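Local coordinates for NADH kinase POS5 (Saccharomyces cerevisiae, PDB 3AFO), which phosphorylates NADH and, about half as readily, NAD(+) with ATP, and is a key source of the cellular reductant NADPH, at residues V8-V13 / D80-I85; S54-M59 / S86-S91; S91-E94 / P100-L103. All coordinates share one frame; numbering follows the deposited sequence.

In the fold
Near the N terminus lies the first strand, 8-12. Interaction 1 brings helix 79-86 onto this strand and closes a loop of 66 residues. Interaction 2 opens inside that loop, on helix 53-69, and closes beyond it, on the turn after helix 79-86. The two therefore cross. Interaction 3 starts at Ser-91, where interaction 2 ends, and closes a short loop of five residues onto the start of strand 101-105. This strand pairs in parallel with strand 8-12, so interactions 1 and 3 reach the same small sheet. Together the three contacts tie that sheet, helices 53-69 and 79-86, and the loop leading from helix 79-86 to strand 101-105 into one corner of the N-terminal domain.

Interaction 1: residues V8-V13 / D80-I85; sequences VKIKPV and DVAEEI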
loop_
_atom_site.group_PDB
_atom_site.type_symbol
_atom_site.label_atom_id
_atom_site.label_comp_id
_atom_site.label_asym_id
_atom_site.label_seq_id
_atom_site.Cartn_x
_atom_site.Cartn_y
_atom_site.Cartn_z
ATOM N N VAL A 8 -16.405 52.721 -12.749
ATOM C CA VAL A 8 -15.147 52.078 -12.395
ATOM C C VAL A 8 -13.985 52.822 -13.046
ATOM O O VAL A 8 -14.010 53.089 -14.247
ATOM C CB VAL A 8 -15.113 50.587 -12.860
ATOM C CG1 VAL A 8 -13.692 49.999 -12.769
ATOM C CG2 VAL A 8 -16.084 49.749 -12.049
ATOM N N LYS A 9 -12.983 53.170 -12.246
ATOM C CA LYS A 9 -11.722 53.679 -12.774
ATOM C C LYS A 9 -10.612 52.687 -12.462
ATOM O O LYS A 9 -10.489 52.215 -11.331
ATOM C CB LYS A 9 -11.385 55.054 -12.185
ATOM C CG LYS A 9 -12.193 56.202 -12.775
ATOM C CD LYS A 9 -11.699 57.549 -12.252
ATOM C CE LYS A 9 -10.209 57.734 -12.494
ATOM N NZ LYS A 9 -9.691 58.923 -11.758
ATOM N N ILE A 10 -9.818 52.367 -13.476
ATOM C CA ILE A 10 -8.669 51.472 -13.319
ATOM C C ILE A 10 -7.410 52.334 -13.171
ATOM O O ILE A 10 -7.079 53.089 -14.085
ATOM C CB ILE A 10 -8.531 50.503 -14.518
ATOM C CG1 ILE A 10 -9.777 49.613 -14.642
ATOM C CG2 ILE A 10 -7.269 49.651 -14.378
ATOM C CD1 ILE A 10 -9.866 48.830 -15.961
ATOM N N LYS A 11 -6.732 52.215 -12.027
ATOM C CA LYS A 11 -5.549 53.035 -11.697
ATOM C C LYS A 11 -4.268 52.202 -11.517
ATOM O O LYS A 11 -4.337 51.047 -11.076
ATOM C CB LYS A 11 -5.805 53.852 -10.427
ATOM C CG LYS A 11 -6.762 55.022 -10.621
ATOM C CD LYS A 11 -6.817 55.902 -9.393
ATOM C CE LYS A 11 -7.932 56.928 -9.501
ATOM N NZ LYS A 11 -7.970 57.803 -8.289
ATOM N N PRO A 12 -3.094 52.788 -11.852
ATOM C CA PRO A 12 -1.811 52.091 -11.651
ATOM C C PRO A 12 -1.609 51.712 -10.192
ATOM O O PRO A 12 -1.782 52.554 -9.309
ATOM C CB PRO A 12 -0.775 53.141 -12.069
ATOM C CG PRO A 12 -1.524 54.025 -13.042
ATOM C CD PRO A 12 -2.902 54.115 -12.475
ATOM N N VAL A 13 -1.254 50.454 -9.938
ATOM C CA VAL A 13 -1.021 50.003 -8.567
ATOM C C VAL A 13 0.199 50.689 -7.923
ATOM O O VAL A 13 0.288 50.788 -6.695
ATOM C CB VAL A 13 -0.959 48.444 -8.453
ATOM C CG1 VAL A 13 0.264 47.884 -9.162
ATOM C CG2 VAL A 13 -1.010 48.010 -7.002
ATOM N N ASP A 80 -6.024 41.893 -16.627
ATOM C CA ASP A 80 -7.098 41.342 -17.444
ATOM C C ASP A 80 -8.406 41.224 -16.653
ATOM O O ASP A 80 -9.488 41.397 -17.209
ATOM C CB ASP A 80 -6.687 40.016 -18.115
ATOM C CG ASP A 80 -6.199 38.952 -17.122
ATOM O OD1 ASP A 80 -5.942 39.258 -15.936
ATOM O OD2 ASP A 80 -6.059 37.785 -17.554
ATOM N N VAL A 81 -8.281 40.955 -15.355
ATOM C CA VAL A 81 -9.414 40.878 -14.442
ATOM C C VAL A 81 -10.072 42.250 -14.241
ATOM O O VAL A 81 -11.301 42.357 -14.276
ATOM C CB VAL A 81 -9.003 40.257 -13.090
ATOM C CG1 VAL A 81 -10.030 40.535 -12.016
ATOM C CG2 VAL A 81 -8.786 38.744 -13.245
ATOM N N ALA A 82 -9.251 43.287 -14.038
ATOM C CA ALA A 82 -9.735 44.672 -13.941
ATOM C C ALA A 82 -10.636 45.028 -15.127
ATOM O O ALA A 82 -11.763 45.505 -14.942
ATOM C CB ALA A 82 -8.559 45.647 -13.854
ATOM N N GLU A 83 -10.137 44.766 -16.332
ATOM C CA GLU A 83 -10.895 44.972 -17.562
ATOM C C GLU A 83 -12.135 44.082 -17.621
ATOM O O GLU A 83 -13.215 44.538 -18.004
ATOM C CB GLU A 83 -10.011 44.714 -18.784
ATOM C CG GLU A 83 -9.264 45.946 -19.311
ATOM C CD GLU A 83 -8.593 45.688 -20.665
ATOM O OE1 GLU A 83 -7.941 44.635 -20.815
ATOM O OE2 GLU A 83 -8.724 46.528 -21.584
ATOM N N GLU A 84 -11.972 42.816 -17.232
ATOM C CA GLU A 84 -13.068 41.853 -17.239
ATOM C C GLU A 84 -14.232 42.300 -16.354
ATOM O O GLU A 84 -15.378 42.275 -16.787
ATOM C CB GLU A 84 -12.581 40.469 -16.791
ATOM C CG GLU A 84 -13.642 39.380 -16.874
ATOM C CD GLU A 84 -13.250 38.109 -16.140
ATOM O OE1 GLU A 84 -12.236 38.124 -15.406
ATOM O OE2 GLU A 84 -13.964 37.094 -16.289
ATOM N N ILE A 85 -13.933 42.706 -15.124
ATOM C CA ILE A 85 -14.976 42.983 -14.138
ATOM C C ILE A 85 -15.488 44.429 -14.132
ATOM O O ILE A 85 -16.479 44.721 -13.461
ATOM C CB ILE A 85 -14.560 42.555 -12.703
ATOM C CG1 ILE A 85 -13.420 43.446 -12.171
ATOM C CG2 ILE A 85 -14.186 41.063 -12.674
ATOM C CD1 ILE A 85 -13.126 43.278 -10.703
#
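Ile-10 meets Ala-82 where a strand packs on a helix in the alpha/beta N-terminal part of the kinase. The contact is apolar and small. CD1 of Ile-10 lies 4.0 Å from CB of Ala-82. The same methyl also rests against the helix backbone, with CD1 of Ile-10 4.0 Å from O of Ala-82 and 4.1 Å from N of Glu-83. One methyl thus fits against a side chain and the peptide beside it. The torsions explain this reach. CG1 of Ile-10 is anti to the carbonyl carbon (chi1 -61°), and CD1 is extended beyond it (chi2 168°). Ala-82 has only a methyl to offer, and the two backbones come close here: CA of Ile-10 is 6.9 Å from CA of Ala-82.

Glu-83 takes a marginal part through its aliphatic stem, while its CB points away from the strand. Further out, Lys-9 and Lys-11 make backbone hydrogen bonds to strand 101-105 and so set the strand in a two-stranded parallel sheet. The helix is placed from its other neighbours. Ile-85 packs on Leu-103 of that sheet and on Met-59 and Ile-63 of helix 53-69, and Glu-84 forms a salt bridge with Lys-48. At the margin of the contact, CG of Glu-83 comes to 4.5 Å from CD1 of Ile-10.

Interaction 2: residues S54-M59 / S86-S91; sequences STREAM and SQDFKS
Arg-56 lays the NE side of its guanidinium against the carboxylate of Asp-88. The salt bridge is side-on and uses two nitrogens, one for each oxygen. NE donates to OD2 of Asp-88 at 2.6 Å, with an N-H...O angle of 155°. NH2 donates to OD1 of Asp-88 at 2.7 Å, and this bond is the straighter of the two at 164°. Each oxygen uses its syn lone pair. The two flat groups are nearly coplanar, 19° apart. OD1 sits in the guanidinium plane, while OD2 is tilted slightly out of it. Two bonds of this kind would restrain both groups from turning.

Arg-56 is extended from CG to NE, and CG stands anti to the backbone N. This carries the charge off the side of helix 53-69 toward the loop. CG of Arg-56 also passes OD2 of Asp-88 at 3.5 Å. Asp-88 comes from a type I beta turn, Ser-86 to Phe-89, and its CB points toward the helix.

The other terminal nitrogen, NH1, makes a long, weak ion pair with Glu-84 of helix 79-86. Phe-89, which follows Asp-88, packs on Val-60, Ile-63 and Thr-64 of helix 53-69. The contact is a bidentate arginine-aspartate salt bridge that ties a helix of the alpha/beta domain to the turn following the next helix.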
loop_
_atom_site.group_PDB
_atom_site.type_symbol
_atom_site.label_atom_id
_atom_site.label_comp_id
_atom_site.label_asym_id
_atom_site.label_seq_id
_atom_site.Cartn_x
_atom_site.Cartn_y
_atom_site.Cartn_z
ATOM N N SER A 54 -19.354 32.058 -10.584
ATOM C CA SER A 54 -19.430 32.233 -9.140
ATOM C C SER A 54 -18.265 33.080 -8.571
ATOM O O SER A 54 -18.476 33.880 -7.666
ATOM C CB SER A 54 -19.503 30.871 -8.427
ATOM O OG SER A 54 -18.250 30.207 -8.444
ATOM N N THR A 55 -17.050 32.906 -9.095
ATOM C CA THR A 55 -15.894 33.637 -8.536
ATOM C C THR A 55 -15.797 35.082 -9.050
ATOM O O THR A 55 -15.316 35.958 -8.335
ATOM C CB THR A 55 -14.539 32.904 -8.720
ATOM O OG1 THR A 55 -14.118 32.972 -10.085
ATOM C CG2 THR A 55 -14.629 31.439 -8.269
ATOM N N ARG A 56 -16.241 35.318 -10.282
ATOM C CA ARG A 56 -16.363 36.678 -10.803
ATOM C C ARG A 56 -17.446 37.436 -10.022
ATOM O O ARG A 56 -17.241 38.582 -9.608
ATOM C CB ARG A 56 -16.650 36.652 -12.306
ATOM C CG ARG A 56 -16.755 38.027 -12.975
ATOM C CD ARG A 56 -16.865 37.883 -14.506
ATOM N NE ARG A 56 -17.585 39.000 -15.127
ATOM C CZ ARG A 56 -17.614 39.255 -16.437
ATOM N NH1 ARG A 56 -16.952 38.481 -17.297
ATOM N NH2 ARG A 56 -18.304 40.298 -16.895
ATOM N N GLU A 57 -18.575 36.776 -9.781
ATOM C CA GLU A 57 -19.648 37.342 -8.971
ATOM C C GLU A 57 -19.198 37.635 -7.550
ATOM O O GLU A 57 -19.511 38.697 -7.002
ATOM C CB GLU A 57 -20.861 36.411 -8.959
ATOM C CG GLU A 57 -21.681 36.461 -10.259
ATOM C CD GLU A 57 -22.639 35.287 -10.406
ATOM O OE1 GLU A 57 -23.106 34.753 -9.374
ATOM O OE2 GLU A 57 -22.918 34.894 -11.562
ATOM N N ALA A 58 -18.467 36.689 -6.959
ATOM C CA ALA A 58 -17.946 36.841 -5.600
ATOM C C ALA A 58 -16.936 37.981 -5.508
ATOM O O ALA A 58 -16.940 38.729 -4.528
ATOM C CB ALA A 58 -17.316 35.541 -5.114
ATOM N N MET A 59 -16.083 38.114 -6.524
ATOM C CA MET A 59 -15.087 39.188 -6.546
ATOM C C MET A 59 -15.761 40.568 -6.536
ATOM O O MET A 59 -15.404 41.438 -5.741
ATOM C CB MET A 59 -14.175 39.055 -7.759
ATOM C CG MET A 59 -13.101 40.130 -7.835
ATOM S SD MET A 59 -12.045 39.921 -9.258
ATOM C CE MET A 59 -10.741 38.963 -8.477
ATOM N N SER A 86 -14.816 45.325 -14.860
ATOM C CA SER A 86 -15.184 46.749 -14.854
ATOM C C SER A 86 -16.654 46.985 -15.246
ATOM O O SER A 86 -17.344 47.794 -14.613
ATOM C CB SER A 86 -14.215 47.608 -15.680
ATOM O OG SER A 86 -14.063 47.124 -16.998
ATOM N N GLN A 87 -17.135 46.284 -16.276
ATOM C CA GLN A 87 -18.551 46.396 -16.673
ATOM C C GLN A 87 -19.534 45.828 -15.641
ATOM O O GLN A 87 -20.734 46.086 -15.737
ATOM C CB GLN A 87 -18.830 45.776 -18.055
ATOM C CG GLN A 87 -18.164 46.488 -19.228
ATOM C CD GLN A 87 -19.107 46.766 -20.402
ATOM O OE1 GLN A 87 -20.010 45.979 -20.700
ATOM N NE2 GLN A 87 -18.889 47.898 -21.077
ATOM N N ASP A 88 -19.037 45.065 -14.662
ATOM C CA ASP A 88 -19.926 44.408 -13.676
ATOM C C ASP A 88 -20.426 45.293 -12.529
ATOM O O ASP A 88 -21.364 44.915 -11.816
ATOM C CB ASP A 88 -19.282 43.145 -13.068
ATOM C CG ASP A 88 -18.982 42.068 -14.089
ATOM O OD1 ASP A 88 -19.336 42.234 -15.281
ATOM O OD2 ASP A 88 -18.359 41.051 -13.692
ATOM N N PHE A 89 -19.781 46.439 -12.317
ATOM C CA PHE A 89 -20.223 47.356 -11.269
ATOM C C PHE A 89 -21.291 48.267 -11.855
ATOM O O PHE A 89 -21.053 48.959 -12.847
ATOM C CB PHE A 89 -19.055 48.164 -10.711
ATOM C CG PHE A 89 -18.038 47.330 -9.980
ATOM C CD1 PHE A 89 -18.071 47.235 -8.589
ATOM C CD2 PHE A 89 -17.054 46.632 -10.681
ATOM C CE1 PHE A 89 -17.129 46.464 -7.907
ATOM C CE2 PHE A 89 -16.103 45.857 -10.004
ATOM C CZ PHE A 89 -16.144 45.779 -8.618
ATOM N N LYS A 90 -22.461 48.246 -11.237
ATOM C CA LYS A 90 -23.651 48.874 -11.793
ATOM C C LYS A 90 -24.060 50.154 -11.081
ATOM O O LYS A 90 -25.139 50.699 -11.336
ATOM C CB LYS A 90 -24.805 47.868 -11.785
ATOM C CG LYS A 90 -24.542 46.616 -12.622
ATOM C CD LYS A 90 -24.461 46.938 -14.111
ATOM C CE LYS A 90 -24.178 45.687 -14.924
ATOM N NZ LYS A 90 -24.231 46.006 -16.377
ATOM N N SER A 91 -23.197 50.623 -10.181
ATOM C CA SER A 91 -23.409 51.869 -9.452
ATOM C C SER A 91 -22.075 52.371 -8.900
ATOM O O SER A 91 -21.162 51.578 -8.684
ATOM C CB SER A 91 -24.412 51.667 -8.307
ATOM O OG SER A 91 -24.005 50.607 -7.466
#

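Interaction 3: residues S91-E94 / P100-L103; sequences SPLE and PHIL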
loop_
_atom_site.group_PDB
_atom_site.type_symbol
_atom_site.label_atom_id
_atom_site.label_comp_id
_atom_site.label_asym_id
_atom_site.label_seq_id
_atom_site.Cartn_x
_atom_site.Cartn_y
_atom_site.Cartn_z
ATOM N N SER A 91 -23.197 50.623 -10.181
ATOM C CA SER A 91 -23.409 51.869 -9.452
ATOM C C SER A 91 -22.075 52.371 -8.900
ATOM O O SER A 91 -21.162 51.578 -8.684
ATOM C CB SER A 91 -24.412 51.667 -8.307
ATOM O OG SER A 91 -24.005 50.607 -7.466
ATOM N N PRO A 92 -21.954 53.692 -8.680
ATOM C CA PRO A 92 -20.740 54.217 -8.060
ATOM C C PRO A 92 -20.883 54.148 -6.540
ATOM O O PRO A 92 -21.905 53.673 -6.050
ATOM C CB PRO A 92 -20.741 55.671 -8.519
ATOM C CG PRO A 92 -22.192 56.028 -8.493
ATOM C CD PRO A 92 -22.929 54.770 -8.946
ATOM N N LEU A 93 -19.885 54.621 -5.805
ATOM C CA LEU A 93 -19.954 54.596 -4.344
ATOM C C LEU A 93 -20.946 55.626 -3.815
ATOM O O LEU A 93 -20.958 56.776 -4.271
ATOM C CB LEU A 93 -18.572 54.837 -3.724
ATOM C CG LEU A 93 -17.566 53.693 -3.873
ATOM C CD1 LEU A 93 -16.227 54.073 -3.263
ATOM C CD2 LEU A 93 -18.131 52.439 -3.218
ATOM N N GLU A 94 -21.777 55.197 -2.866
ATOM C CA GLU A 94 -22.688 56.090 -2.131
ATOM C C GLU A 94 -23.529 56.919 -3.089
ATOM O O GLU A 94 -23.805 58.097 -2.832
ATOM C CB GLU A 94 -21.899 57.020 -1.197
ATOM C CG GLU A 94 -21.177 56.315 -0.060
ATOM C CD GLU A 94 -21.963 56.329 1.237
ATOM O OE1 GLU A 94 -21.979 55.285 1.927
ATOM O OE2 GLU A 94 -22.562 57.379 1.570
ATOM N N PRO A 100 -16.242 56.813 -8.382
ATOM C CA PRO A 100 -16.299 55.484 -8.990
ATOM C C PRO A 100 -15.536 54.441 -8.161
ATOM O O PRO A 100 -14.665 54.799 -7.353
ATOM C CB PRO A 100 -15.610 55.684 -10.344
ATOM C CG PRO A 100 -14.686 56.825 -10.135
ATOM C CD PRO A 100 -15.365 57.727 -9.138
ATOM N N HIS A 101 -15.884 53.168 -8.346
ATOM C CA HIS A 101 -15.095 52.079 -7.789
ATOM C C HIS A 101 -13.709 52.160 -8.399
ATOM O O HIS A 101 -13.569 52.218 -9.614
ATOM C CB HIS A 101 -15.739 50.730 -8.117
ATOM C CG HIS A 101 -17.053 50.515 -7.437
ATOM N ND1 HIS A 101 -17.153 50.013 -6.159
ATOM C CD2 HIS A 101 -18.321 50.753 -7.849
ATOM C CE1 HIS A 101 -18.427 49.944 -5.813
ATOM N NE2 HIS A 101 -19.155 50.393 -6.819
ATOM N N ILE A 102 -12.686 52.180 -7.557
ATOM C CA ILE A 102 -11.316 52.204 -8.052
ATOM C C ILE A 102 -10.690 50.815 -7.929
ATOM O O ILE A 102 -10.754 50.196 -6.879
ATOM C CB ILE A 102 -10.445 53.254 -7.319
ATOM C CG1 ILE A 102 -11.072 54.651 -7.447
ATOM C CG2 ILE A 102 -9.027 53.239 -7.884
ATOM C CD1 ILE A 102 -10.491 55.691 -6.495
ATOM N N LEU A 103 -10.120 50.338 -9.027
ATOM C CA LEU A 103 -9.407 49.075 -9.071
ATOM C C LEU A 103 -7.975 49.383 -9.442
ATOM O O LEU A 103 -7.717 49.914 -10.521
ATOM C CB LEU A 103 -10.006 48.152 -10.139
ATOM C CG LEU A 103 -11.496 47.798 -10.018
ATOM C CD1 LEU A 103 -11.898 46.882 -11.168
ATOM C CD2 LEU A 103 -11.821 47.163 -8.660
HETATM O O HOH W 1 -21.610 50.081 -5.780
#
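Pro-100 meets the loop first: its CA lies 4.5 Å from CB of Pro-92. Its carbonyl O is 4.4 Å from CD1 of Leu-93, a loose approach.

His-101 comes next and carries most of the contact. CD2 of Leu-93 touches CE1 of the His-101 ring at 3.6 Å. The CG of that leucine stands over one ring face, offset toward the rim. At the ring edge, in the plane, lies O of Ser-91, 3.0 Å from NE2 of His-101. A water is also in the ring plane. It is hydrogen-bonded to NE2 of His-101 at 2.7 Å and to OG of Ser-91 at 3.0 Å, so it bridges the imidazole and the serine hydroxyl. On the other nitrogen, ND1 is hydrogen-bonded to His-67 of helix 53-69. With CG anti to its own carbonyl carbon (chi1 -67°), the ring is swung to the loop. With an alanine in place of His-101, the water would probably lose its link to the strand and keep Ser-91 alone of its two partners here, ND1 of His-67 would lose this hydrogen bond, and a gap would open beside Leu-93.

Ile-102 and Leu-103 continue the strand. Ile-102 packs on Lys-11, and Leu-103 on Val-8 and on Ile-63 of helix 53-69. Strand 101-105 thus lies alongside strand 8-12 in a parallel pair, with helix 53-69 reaching His-101 through His-67 and Leu-103 through Ile-63.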